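Long-range contact in agarase (Microbulbifer thermotolerans, PDB 3WZ1), which cleaves the beta-1,4-galactosidic linkages of agarose from within the chain, through its family 16 glycoside hydrolase domain, giving mainly neoagarotetraose: residues I92-P97 and M232-N237. Numbering follows the deposited sequence.
Sequences ITSKAP and MYAIIN
Ile92 and Ile236 form a hydrogen-bonded pair that joins two antiparallel strands in the beta-jelly roll of the catalytic domain. Ile92 N donates to Ile236 O at 2.9 Å, and Ile236 N returns a nearly straight bond to Ile92 O (169° at the hydrogen). Farther along, Ser94 N binds Ala234 O at 2.8 Å. Beyond this bond a side chain takes over from the backbone: Ser94 OG, set by chi1 of 66° between its own N and carbonyl carbon, accepts from Ala234 N at 3.0 Å and donates to Ala96 O at 2.7 Å. One hydroxyl thus ties the departing turn to the strand.

Side chains meet on both faces of the sheet. Ile92 and Ile236 run side by side, their CD1 atoms 4.1 Å apart, and both touch Leu74 of the strand 73-80. On the other face, in a non-hydrogen-bonded pair, Thr93 OG1 lies beside Ile235 CG1 and is itself hydrogen-bonded to Gly49 O.

The Tyr233 ring receives the turn. Pro97 CB sits over its centre in a CH-pi contact, 3.7 Å from the centroid, and Pro97 CD approaches Tyr233 CE2 at 3.5 Å; Lys95 O meets the ring edge in plane. An alanine in place of Tyr233 would probably deprive Pro97 of its aromatic platform and leave the turn freer to move.

Since strand 232-239 also pairs with 116-123, it is held from both flanks. The Ser94 hydroxyl carries the pairing past the last backbone-to-backbone bond, and the Pro97-Tyr233 contact closes the end where the chain leaves strand 87-94.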
loop_
_atom_site.group_PDB
_atom_site.type_symbol
_atom_site.label_atom_id
_atom_site.label_comp_id
_atom_site.label_asym_id
_atom_site.label_seq_id
_atom_site.Cartn_x
_atom_site.Cartn_y
_atom_site.Cartn_z
ATOM N N ILE A 92 6.833 5.742 -4.625
ATOM C CA ILE A 92 7.950 6.027 -3.729
ATOM C C ILE A 92 8.168 4.811 -2.834
ATOM O O ILE A 92 7.232 4.023 -2.572
ATOM C CB ILE A 92 7.750 7.344 -2.910
ATOM C CG1 ILE A 92 6.798 7.137 -1.709
ATOM C CG2 ILE A 92 7.305 8.494 -3.808
ATOM C CD1 ILE A 92 6.779 8.342 -0.792
ATOM N N THR A 93 9.416 4.643 -2.384
ATOM C CA THR A 93 9.827 3.512 -1.567
ATOM C C THR A 93 10.685 4.021 -0.409
ATOM O O THR A 93 11.485 4.953 -0.570
ATOM C CB THR A 93 10.620 2.487 -2.426
ATOM O OG1 THR A 93 9.772 1.949 -3.450
ATOM C CG2 THR A 93 11.146 1.353 -1.598
ATOM N N SER A 94 10.526 3.414 0.763
ATOM C CA SER A 94 11.371 3.785 1.906
ATOM C C SER A 94 12.834 3.409 1.631
ATOM O O SER A 94 13.132 2.409 0.988
ATOM C CB SER A 94 10.872 3.136 3.206
ATOM O OG SER A 94 10.980 1.725 3.214
ATOM N N LYS A 95 13.743 4.242 2.120
ATOM C CA LYS A 95 15.170 3.947 1.974
ATOM C C LYS A 95 15.617 2.791 2.871
ATOM O O LYS A 95 16.554 2.055 2.522
ATOM C CB LYS A 95 16.001 5.200 2.253
ATOM C CG LYS A 95 15.855 6.228 1.157
ATOM C CD LYS A 95 16.798 7.405 1.318
ATOM C CE LYS A 95 16.961 8.185 0.016
ATOM N NZ LYS A 95 17.877 9.347 0.256
ATOM N N ALA A 96 14.929 2.618 3.992
ATOM C CA ALA A 96 15.226 1.539 4.930
ATOM C C ALA A 96 13.982 0.682 5.133
ATOM O O ALA A 96 12.882 1.196 5.020
ATOM C CB ALA A 96 15.656 2.129 6.256
ATOM N N PRO A 97 14.164 -0.610 5.436
ATOM C CA PRO A 97 13.048 -1.512 5.630
ATOM C C PRO A 97 12.621 -1.623 7.085
ATOM O O PRO A 97 13.342 -1.165 7.995
ATOM C CB PRO A 97 13.615 -2.841 5.166
ATOM C CG PRO A 97 15.046 -2.777 5.613
ATOM C CD PRO A 97 15.455 -1.335 5.486
ATOM N N MET A 232 11.084 -5.661 5.181
ATOM C CA MET A 232 10.314 -5.212 4.023
ATOM C C MET A 232 10.318 -3.700 3.911
ATOM O O MET A 232 10.192 -2.983 4.908
ATOM C CB MET A 232 8.863 -5.685 4.097
ATOM C CG MET A 232 8.709 -7.193 4.103
ATOM S SD MET A 232 6.967 -7.639 4.054
ATOM C CE MET A 232 7.081 -9.371 4.515
ATOM N N TYR A 233 10.428 -3.226 2.672
ATOM C CA TYR A 233 10.416 -1.804 2.375
ATOM C C TYR A 233 8.978 -1.334 2.196
ATOM O O TYR A 233 8.151 -2.054 1.618
ATOM C CB TYR A 233 11.233 -1.506 1.105
ATOM C CG TYR A 233 12.691 -1.835 1.318
ATOM C CD1 TYR A 233 13.164 -3.128 1.141
ATOM C CD2 TYR A 233 13.568 -0.856 1.759
ATOM C CE1 TYR A 233 14.481 -3.438 1.414
ATOM C CE2 TYR A 233 14.893 -1.163 2.029
ATOM C CZ TYR A 233 15.321 -2.449 1.849
ATOM O OH TYR A 233 16.643 -2.772 2.125
ATOM N N ALA A 234 8.686 -0.136 2.692
ATOM C CA ALA A 234 7.391 0.492 2.465
ATOM C C ALA A 234 7.322 1.070 1.066
ATOM O O ALA A 234 8.248 1.775 0.648
ATOM C CB ALA A 234 7.176 1.583 3.498
ATOM N N ILE A 235 6.216 0.816 0.365
ATOM C CA ILE A 235 6.026 1.297 -0.991
ATOM C C ILE A 235 4.644 1.917 -1.087
ATOM O O ILE A 235 3.646 1.344 -0.633
ATOM C CB ILE A 235 6.164 0.146 -2.020
ATOM C CG1 ILE A 235 7.489 -0.616 -1.802
ATOM C CG2 ILE A 235 6.048 0.670 -3.434
ATOM C CD1 ILE A 235 7.578 -1.912 -2.587
ATOM N N ILE A 236 4.603 3.093 -1.692
ATOM C CA ILE A 236 3.339 3.782 -1.956
ATOM C C ILE A 236 3.315 3.999 -3.451
ATOM O O ILE A 236 4.194 4.664 -3.992
ATOM C CB ILE A 236 3.232 5.116 -1.218
ATOM C CG1 ILE A 236 3.431 4.931 0.300
ATOM C CG2 ILE A 236 1.862 5.741 -1.516
ATOM C CD1 ILE A 236 3.819 6.211 1.015
ATOM N N ASN A 237 2.336 3.436 -4.144
ATOM C CA ASN A 237 2.299 3.584 -5.580
ATOM C C ASN A 237 0.892 3.497 -6.116
ATOM O O ASN A 237 -0.054 3.274 -5.349
ATOM C CB ASN A 237 3.239 2.568 -6.264
ATOM C CG ASN A 237 2.684 1.159 -6.311
ATOM O OD1 ASN A 237 1.472 0.946 -6.237
ATOM N ND2 ASN A 237 3.562 0.182 -6.462
#